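Glutathione S-transferase (Rhodospirillum rubrum F11, PDB 4O7H) probably catalyses the conjugation of glutathione to electrophilic substrates, as a dimeric member of the glutathione S-transferase family. Local coordinates at residues A[7-12]-A[170-175]; A[13-18]-A[162-167]; A[53-58]-A[73-78]. One frame throughout, in Å; residues are numbered along the deposited sequence.

Contact 1: residues A[7-12]-A[170-175]; sequences HGLSPA and LSLIDY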
loop_
_atom_site.group_PDB
_atom_site.type_symbol
_atom_site.label_atom_id
_atom_site.label_comp_id
_atom_site.label_asym_id
_atom_site.label_seq_id
_atom_site.Cartn_x
_atom_site.Cartn_y
_atom_site.Cartn_z
ATOM N N HIS A 7 0.166 -14.895 -9.985
ATOM C CA HIS A 7 -0.203 -14.905 -11.382
ATOM C C HIS A 7 0.585 -13.859 -12.100
ATOM O O HIS A 7 1.055 -12.889 -11.498
ATOM C CB HIS A 7 -1.701 -14.838 -11.641
ATOM C CG HIS A 7 -2.380 -13.600 -11.219
ATOM N ND1 HIS A 7 -2.234 -12.400 -11.878
ATOM C CD2 HIS A 7 -3.322 -13.386 -10.266
ATOM C CE1 HIS A 7 -3.013 -11.484 -11.324
ATOM N NE2 HIS A 7 -3.694 -12.060 -10.348
ATOM N N GLY A 8 0.760 -14.060 -13.391
ATOM C CA GLY A 8 1.626 -13.194 -14.175
ATOM C C GLY A 8 1.163 -11.768 -14.296
ATOM O O GLY A 8 1.982 -10.895 -14.613
ATOM N N LEU A 9 -0.117 -11.474 -14.070
ATOM C CA LEU A 9 -0.578 -10.120 -14.215
ATOM C C LEU A 9 -0.456 -9.283 -12.945
ATOM O O LEU A 9 -0.850 -8.153 -12.920
ATOM C CB LEU A 9 -2.060 -10.152 -14.627
ATOM C CG LEU A 9 -2.266 -10.771 -16.010
ATOM C CD1 LEU A 9 -3.732 -10.596 -16.362
ATOM C CD2 LEU A 9 -1.411 -10.060 -17.039
ATOM N N SER A 10 0.073 -9.864 -11.883
ATOM C CA SER A 10 0.118 -9.178 -10.595
ATOM C C SER A 10 1.496 -8.550 -10.389
ATOM O O SER A 10 2.468 -9.293 -10.290
ATOM C CB SER A 10 -0.090 -10.196 -9.467
ATOM O OG SER A 10 0.220 -9.631 -8.156
ATOM N N PRO A 11 1.579 -7.213 -10.294
ATOM C CA PRO A 11 2.888 -6.633 -10.007
ATOM C C PRO A 11 3.445 -7.044 -8.672
ATOM O O PRO A 11 4.663 -7.220 -8.553
ATOM C CB PRO A 11 2.650 -5.139 -10.065
ATOM C CG PRO A 11 1.173 -4.962 -9.967
ATOM C CD PRO A 11 0.548 -6.182 -10.508
ATOM N N ALA A 12 2.604 -7.157 -7.663
ATOM C CA ALA A 12 3.084 -7.558 -6.369
ATOM C C ALA A 12 3.650 -8.966 -6.361
ATOM O O ALA A 12 4.644 -9.267 -5.718
ATOM C CB ALA A 12 1.970 -7.452 -5.345
ATOM N N LEU A 170 6.903 -1.893 -14.374
ATOM C CA LEU A 170 7.268 -1.556 -15.745
ATOM C C LEU A 170 7.256 -2.770 -16.628
ATOM O O LEU A 170 6.949 -2.658 -17.830
ATOM C CB LEU A 170 8.589 -0.821 -15.824
ATOM C CG LEU A 170 8.460 0.671 -15.474
ATOM C CD1 LEU A 170 9.806 1.285 -15.190
ATOM C CD2 LEU A 170 7.830 1.418 -16.648
ATOM N N SER A 171 7.542 -3.949 -16.065
ATOM C CA SER A 171 7.559 -5.174 -16.862
ATOM C C SER A 171 6.172 -5.462 -17.384
ATOM O O SER A 171 6.012 -6.037 -18.493
ATOM C CB SER A 171 8.137 -6.358 -16.103
ATOM O OG SER A 171 7.297 -6.908 -15.114
ATOM N N LEU A 172 5.155 -5.114 -16.600
ATOM C CA LEU A 172 3.773 -5.363 -17.063
ATOM C C LEU A 172 3.353 -4.320 -18.106
ATOM O O LEU A 172 2.708 -4.684 -19.100
ATOM C CB LEU A 172 2.800 -5.380 -15.902
ATOM C CG LEU A 172 2.844 -6.725 -15.205
ATOM C CD1 LEU A 172 2.306 -6.529 -13.787
ATOM C CD2 LEU A 172 2.057 -7.754 -16.014
ATOM N N ILE A 173 3.805 -3.078 -17.954
ATOM C CA ILE A 173 3.573 -2.055 -18.984
ATOM C C ILE A 173 4.283 -2.472 -20.260
ATOM O O ILE A 173 3.734 -2.325 -21.353
ATOM C CB ILE A 173 4.025 -0.641 -18.558
ATOM C CG1 ILE A 173 3.501 -0.281 -17.135
ATOM C CG2 ILE A 173 3.534 0.397 -19.556
ATOM C CD1 ILE A 173 2.065 -0.702 -16.857
ATOM N N ASP A 174 5.436 -3.084 -20.115
ATOM C CA ASP A 174 6.222 -3.503 -21.277
ATOM C C ASP A 174 5.579 -4.711 -21.933
ATOM O O ASP A 174 5.547 -4.787 -23.168
ATOM C CB ASP A 174 7.655 -3.788 -20.861
ATOM C CG ASP A 174 8.647 -3.729 -21.992
ATOM O OD1 ASP A 174 8.544 -2.838 -22.814
ATOM O OD2 ASP A 174 9.619 -4.553 -21.990
ATOM N N TYR A 175 5.041 -5.639 -21.154
ATOM C CA TYR A 175 4.291 -6.764 -21.710
ATOM C C TYR A 175 3.118 -6.284 -22.605
ATOM O O TYR A 175 2.832 -6.901 -23.662
ATOM C CB TYR A 175 3.811 -7.670 -20.563
ATOM C CG TYR A 175 3.399 -9.035 -21.019
ATOM C CD1 TYR A 175 2.208 -9.229 -21.683
ATOM C CD2 TYR A 175 4.224 -10.120 -20.787
ATOM C CE1 TYR A 175 1.850 -10.509 -22.105
ATOM C CE2 TYR A 175 3.886 -11.400 -21.212
ATOM C CZ TYR A 175 2.686 -11.563 -21.887
ATOM O OH TYR A 175 2.327 -12.835 -22.307
#

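Contact 2: residues A[13-18]-A[162-167]; sequences ARKVRV and ADITAA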
loop_
_atom_site.group_PDB
_atom_site.type_symbol
_atom_site.label_atom_id
_atom_site.label_comp_id
_atom_site.label_asym_id
_atom_site.label_seq_id
_atom_site.Cartn_x
_atom_site.Cartn_y
_atom_site.Cartn_z
ATOM N N ALA A 13 2.976 -9.858 -7.065
ATOM C CA ALA A 13 3.450 -11.226 -7.154
ATOM C C ALA A 13 4.738 -11.313 -7.936
ATOM O O ALA A 13 5.660 -12.049 -7.525
ATOM C CB ALA A 13 2.372 -12.143 -7.732
ATOM N N ARG A 14 4.849 -10.535 -9.012
ATOM C CA ARG A 14 6.121 -10.464 -9.721
ATOM C C ARG A 14 7.214 -10.034 -8.785
ATOM O O ARG A 14 8.315 -10.617 -8.774
ATOM C CB ARG A 14 6.029 -9.547 -10.934
ATOM C CG ARG A 14 5.205 -10.085 -12.110
ATOM C CD ARG A 14 5.303 -9.185 -13.364
ATOM N NE ARG A 14 4.643 -9.892 -14.460
ATOM C CZ ARG A 14 5.078 -9.965 -15.711
ATOM N NH1 ARG A 14 6.112 -9.266 -16.122
ATOM N NH2 ARG A 14 4.442 -10.768 -16.558
ATOM N N LYS A 15 6.955 -8.988 -8.017
ATOM C CA LYS A 15 7.948 -8.500 -7.064
ATOM C C LYS A 15 8.425 -9.559 -6.093
ATOM O O LYS A 15 9.615 -9.701 -5.830
ATOM C CB LYS A 15 7.462 -7.255 -6.310
ATOM C CG LYS A 15 8.267 -7.044 -5.026
ATOM C CD LYS A 15 8.145 -5.680 -4.493
ATOM C CE LYS A 15 6.771 -5.367 -4.067
ATOM N NZ LYS A 15 6.829 -4.001 -3.491
ATOM N N VAL A 16 7.503 -10.337 -5.526
ATOM C CA VAL A 16 7.892 -11.374 -4.598
ATOM C C VAL A 16 8.731 -12.475 -5.281
ATOM O O VAL A 16 9.724 -12.932 -4.732
ATOM C CB VAL A 16 6.664 -11.932 -3.858
ATOM C CG1 VAL A 16 7.056 -13.099 -2.963
ATOM C CG2 VAL A 16 6.020 -10.868 -2.943
ATOM N N ARG A 17 8.382 -12.839 -6.507
ATOM C CA ARG A 17 9.149 -13.793 -7.232
ATOM C C ARG A 17 10.602 -13.302 -7.414
ATOM O O ARG A 17 11.551 -14.065 -7.232
ATOM C CB ARG A 17 8.580 -14.088 -8.629
ATOM C CG ARG A 17 7.235 -14.777 -8.614
ATOM C CD ARG A 17 6.858 -15.177 -10.015
ATOM N NE ARG A 17 7.603 -16.382 -10.413
ATOM C CZ ARG A 17 7.439 -16.962 -11.608
ATOM N NH1 ARG A 17 6.624 -16.423 -12.500
ATOM N NH2 ARG A 17 8.053 -18.112 -11.882
ATOM N N VAL A 18 10.756 -12.061 -7.834
ATOM C CA VAL A 18 12.099 -11.470 -7.980
ATOM C C VAL A 18 12.831 -11.451 -6.646
ATOM O O VAL A 18 14.040 -11.816 -6.566
ATOM C CB VAL A 18 12.042 -10.101 -8.661
ATOM C CG1 VAL A 18 13.446 -9.451 -8.673
ATOM C CG2 VAL A 18 11.424 -10.193 -10.056
ATOM N N ALA A 162 13.038 -1.122 -3.929
ATOM C CA ALA A 162 12.619 -0.036 -4.814
ATOM C C ALA A 162 12.794 -0.359 -6.258
ATOM O O ALA A 162 11.879 -0.136 -7.106
ATOM C CB ALA A 162 13.385 1.238 -4.469
ATOM N N ASP A 163 13.984 -0.832 -6.618
ATOM C CA ASP A 163 14.245 -1.223 -8.005
ATOM C C ASP A 163 13.341 -2.384 -8.428
ATOM O O ASP A 163 12.774 -2.394 -9.533
ATOM C CB ASP A 163 15.691 -1.690 -8.157
ATOM C CG ASP A 163 16.684 -0.658 -7.707
ATOM O OD1 ASP A 163 17.066 0.203 -8.548
ATOM O OD2 ASP A 163 17.079 -0.717 -6.502
ATOM N N ILE A 164 13.152 -3.337 -7.510
ATOM C CA ILE A 164 12.354 -4.514 -7.860
ATOM C C ILE A 164 10.903 -4.105 -8.147
ATOM O O ILE A 164 10.306 -4.496 -9.151
ATOM C CB ILE A 164 12.409 -5.545 -6.775
ATOM C CG1 ILE A 164 13.845 -6.116 -6.655
ATOM C CG2 ILE A 164 11.494 -6.706 -7.103
ATOM C CD1 ILE A 164 14.008 -6.940 -5.417
ATOM N N THR A 165 10.346 -3.278 -7.274
ATOM C CA THR A 165 8.956 -2.837 -7.397
ATOM C C THR A 165 8.756 -2.054 -8.718
ATOM O O THR A 165 7.873 -2.375 -9.507
ATOM C CB THR A 165 8.538 -1.994 -6.173
ATOM O OG1 THR A 165 8.780 -2.750 -4.960
ATOM C CG2 THR A 165 7.054 -1.618 -6.278
ATOM N N ALA A 166 9.608 -1.057 -8.947
ATOM C CA ALA A 166 9.502 -0.232 -10.139
ATOM C C ALA A 166 9.641 -1.095 -11.433
ATOM O O ALA A 166 8.834 -0.956 -12.391
ATOM C CB ALA A 166 10.568 0.868 -10.133
ATOM N N ALA A 167 10.599 -2.018 -11.442
ATOM C CA ALA A 167 10.881 -2.831 -12.616
ATOM C C ALA A 167 9.731 -3.811 -12.827
ATOM O O ALA A 167 9.395 -4.134 -13.978
ATOM C CB ALA A 167 12.213 -3.564 -12.458
#

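Contact 3: residues A[53-58]-A[73-78]; sequences LVEADG and EVYPEP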
loop_
_atom_site.group_PDB
_atom_site.type_symbol
_atom_site.label_atom_id
_atom_site.label_comp_id
_atom_site.label_asym_id
_atom_site.label_seq_id
_atom_site.Cartn_x
_atom_site.Cartn_y
_atom_site.Cartn_z
ATOM N N LEU A 53 2.561 -16.423 0.231
ATOM C CA LEU A 53 3.697 -17.302 0.487
ATOM C C LEU A 53 3.329 -18.327 1.554
ATOM O O LEU A 53 2.802 -17.942 2.625
ATOM C CB LEU A 53 4.898 -16.493 0.942
ATOM C CG LEU A 53 6.213 -17.219 1.268
ATOM C CD1 LEU A 53 6.871 -17.745 0.001
ATOM C CD2 LEU A 53 7.122 -16.301 2.040
ATOM N N VAL A 54 3.608 -19.609 1.268
ATOM C CA VAL A 54 3.414 -20.684 2.281
ATOM C C VAL A 54 4.771 -21.393 2.488
ATOM O O VAL A 54 5.377 -21.937 1.531
ATOM C CB VAL A 54 2.322 -21.679 1.885
ATOM C CG1 VAL A 54 2.060 -22.652 3.040
ATOM C CG2 VAL A 54 1.062 -20.948 1.437
ATOM N N GLU A 55 5.294 -21.268 3.692
ATOM C CA GLU A 55 6.536 -21.917 4.052
ATOM C C GLU A 55 6.287 -23.422 4.205
ATOM O O GLU A 55 5.169 -23.859 4.318
ATOM C CB GLU A 55 7.114 -21.351 5.339
ATOM C CG GLU A 55 7.556 -19.890 5.275
ATOM C CD GLU A 55 8.921 -19.687 4.654
ATOM O OE1 GLU A 55 9.317 -20.479 3.767
ATOM O OE2 GLU A 55 9.597 -18.734 5.086
ATOM N N ALA A 56 7.372 -24.182 4.171
ATOM C CA ALA A 56 7.269 -25.653 4.289
ATOM C C ALA A 56 6.565 -26.117 5.573
ATOM O O ALA A 56 5.917 -27.179 5.568
ATOM C CB ALA A 56 8.671 -26.240 4.180
ATOM N N ASP A 57 6.680 -25.359 6.658
ATOM C CA ASP A 57 5.954 -25.674 7.897
ATOM C C ASP A 57 4.486 -25.212 7.878
ATOM O O ASP A 57 3.785 -25.363 8.880
ATOM C CB ASP A 57 6.681 -25.171 9.156
ATOM C CG ASP A 57 6.671 -23.659 9.308
ATOM O OD1 ASP A 57 6.175 -22.947 8.415
ATOM O OD2 ASP A 57 7.171 -23.162 10.342
ATOM N N GLY A 58 4.031 -24.645 6.758
ATOM C CA GLY A 58 2.647 -24.176 6.614
ATOM C C GLY A 58 2.403 -22.702 6.931
ATOM O O GLY A 58 1.303 -22.189 6.772
ATOM N N GLU A 73 13.114 -10.076 7.406
ATOM C CA GLU A 73 13.232 -10.452 8.829
ATOM C C GLU A 73 13.796 -11.853 8.972
ATOM O O GLU A 73 14.650 -12.115 9.856
ATOM C CB GLU A 73 11.872 -10.360 9.533
ATOM C CG GLU A 73 11.426 -8.928 9.773
ATOM C CD GLU A 73 9.990 -8.799 10.240
ATOM O OE1 GLU A 73 9.383 -9.803 10.657
ATOM O OE2 GLU A 73 9.522 -7.640 10.221
ATOM N N VAL A 74 13.311 -12.773 8.162
ATOM C CA VAL A 74 13.671 -14.208 8.348
ATOM C C VAL A 74 14.900 -14.618 7.540
ATOM O O VAL A 74 15.618 -15.561 7.911
ATOM C CB VAL A 74 12.436 -15.054 8.012
ATOM C CG1 VAL A 74 12.735 -16.536 8.098
ATOM C CG2 VAL A 74 11.312 -14.694 8.981
ATOM N N TYR A 75 15.150 -13.943 6.434
ATOM C CA TYR A 75 16.223 -14.251 5.498
ATOM C C TYR A 75 16.979 -12.946 5.192
ATOM O O TYR A 75 16.891 -12.407 4.091
ATOM C CB TYR A 75 15.695 -14.858 4.215
ATOM C CG TYR A 75 14.763 -16.022 4.402
ATOM C CD1 TYR A 75 15.242 -17.306 4.713
ATOM C CD2 TYR A 75 13.408 -15.853 4.291
ATOM C CE1 TYR A 75 14.368 -18.374 4.914
ATOM C CE2 TYR A 75 12.528 -16.915 4.498
ATOM C CZ TYR A 75 13.010 -18.175 4.789
ATOM O OH TYR A 75 12.099 -19.219 4.964
ATOM N N PRO A 76 17.710 -12.438 6.204
ATOM C CA PRO A 76 18.229 -11.073 6.149
ATOM C C PRO A 76 19.252 -10.794 5.083
ATOM O O PRO A 76 19.324 -9.650 4.593
ATOM C CB PRO A 76 18.797 -10.819 7.567
ATOM C CG PRO A 76 18.765 -12.130 8.283
ATOM C CD PRO A 76 17.822 -13.035 7.556
ATOM N N GLU A 77 20.010 -11.798 4.668
ATOM C CA GLU A 77 21.028 -11.577 3.647
ATOM C C GLU A 77 20.712 -12.361 2.405
ATOM O O GLU A 77 20.306 -13.531 2.533
ATOM C CB GLU A 77 22.431 -11.987 4.172
ATOM N N PRO A 78 20.878 -11.763 1.223
ATOM C CA PRO A 78 21.301 -10.375 0.943
ATOM C C PRO A 78 20.140 -9.421 1.263
ATOM O O PRO A 78 18.985 -9.787 1.057
ATOM C CB PRO A 78 21.553 -10.363 -0.539
ATOM C CG PRO A 78 20.682 -11.441 -1.055
ATOM C CD PRO A 78 20.679 -12.493 -0.030
#

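Contact 1: residues A[7-12]-A[170-175]
Leu172, in the last turn of helix 161-175, points its forked end at the backbone of Gly8, Leu9 and Pro11, where the thioredoxin-like N-terminal domain of the glutathione S-transferase fold meets the all-helical C-terminal domain. The contact is a worked example of one apolar side chain packed against the loop that leads into a helix and against that helix's first residue. Its apolar part divides between the two methyls of Leu172. CD1 lies 3.7 Å from Pro11 CD, and the proline ring and the leucine side chain cross at about a right angle; CD2 faces Leu9 CD2 more loosely, at 4.3 Å. With CG set anti to the carbonyl carbon (chi1 -80°), Leu172 sends CD1 toward Pro11 and CD2 toward Gly8 and Leu9. Val111 of helix 85-119 also touches Leu172, and Leu115 of that helix touches Leu9.

No hydrogen bond joins the two segments; those of the loop described here lie within it or reach neighbours. A type I turn runs from His7 to Ser10, with Ser10 N bonded to His7 O at 3.2 Å. Ser10 is the N-cap of helix 11-22, its OG taking the backbone N of Ala13. The loop also meets Leu172 through its carbonyls: Leu172 CD1 lies 3.7 Å from Leu9 O, and Leu172 CD2 packs 3.4 Å from Gly8 O, an oxygen that also accepts a hydrogen bond from Arg14 NE.

Contact 2: residues A[13-18]-A[162-167]
Lys15 and Thr165 meet at a slant between two buried helices, the ammonium end of the lysine touching the threonine hydroxyl. The lysine starts with CG anti to its backbone N (chi1 161°) and bends at chi3 (65°), which turns NZ onto Thr165 OG1 for a hydrogen bond of 2.7 Å. Asp99 of helix 85-119 forms a salt bridge with the same NZ, so the buried charge has an anionic mate as well as a neutral one. Thr165 OG1 is further tied to Tyr161 O in the preceding turn, which probably fixes the hydroxyl for its lysine partner.

Nearer its root, Lys15 crosses Ile164 at about a right angle, and Lys15 CG rests 3.9 Å from Ile164 CG2. That methyl also packs against Val18 CG1 at 3.7 Å; here the valine and isoleucine side chains run alongside each other, pointing opposite ways. Ile164 CG2 thus touches both lysine methylenes and a valine, one turn apart on helix 13-18. The helical segments approach to 8.9 Å between axes, their directions 138° apart. Such packing of the first helix of the thioredoxin-like domain on a core helix of the C-terminal domain is characteristic of the interdomain interface in the glutathione S-transferase fold.

Contact 3: residues A[53-58]-A[73-78]
Tyr75 OH donates a hydrogen bond of 2.6 Å to Glu55 OE2, the two side chains coming from opposite directions to bridge well-separated backbones: the nearest CA atoms, of Glu55 and Val74, are 11.3 Å apart. The phenol meets the carboxylate on its syn side, 27° out of the carboxylate plane, while OE2 lies at the edge of the tyrosine ring, close to the ring plane. The two planes are turned 58° against each other. Glu55 reaches the hydroxyl through a chain bent at chi2 (-81°).

In the thioredoxin-like domain, Glu55 follows strand 52-54 and opens the type I turn of the hairpin leading to strand 60-62, with Gly58 N bonded to Glu55 O at 2.8 Å. A second layer holds both side chains. Arg2 forms a salt bridge to Glu55 OE1 and also bonds Tyr75 OH, and Tyr70 OH adds a bond to Glu55 OE2. Replacing Glu55 by alanine is likely to leave Arg2 without this carboxylate and the hydroxyls of Tyr75 and Tyr70 without the acceptor they share.

Tyr75 is the residue where the chain leaves helix 64-74. Val74 CG1 lies 3.6 Å above one face of the Tyr75 ring, toward the rim, and Lys23 NZ bonds Tyr75 O.

Overall arrangement
Contacts 1 and 2 are core contacts that both lie at helices 11-22 and 161-175, contact 1 through the loop leading into the first, and so tie the N-terminal to the C-terminal domain; contact 3 lies near the rim of the N-terminal domain and links a hairpin to a helix end. The first two adjoin, their centres about 9 Å apart, and Arg14 spans them, reaching Ser171 OG by a probable hydrogen bond as well as Gly8. Contact 3, its centre about 17 Å from that of contact 2, touches neither. Chemistry follows place: apolar packing in contact 1, apolar packing with one buried charge in contact 2, and a charged, hydrogen-bonded cluster in contact 3, beside which Glu73 salt-bridges Arg88 and Arg92 of the second subunit.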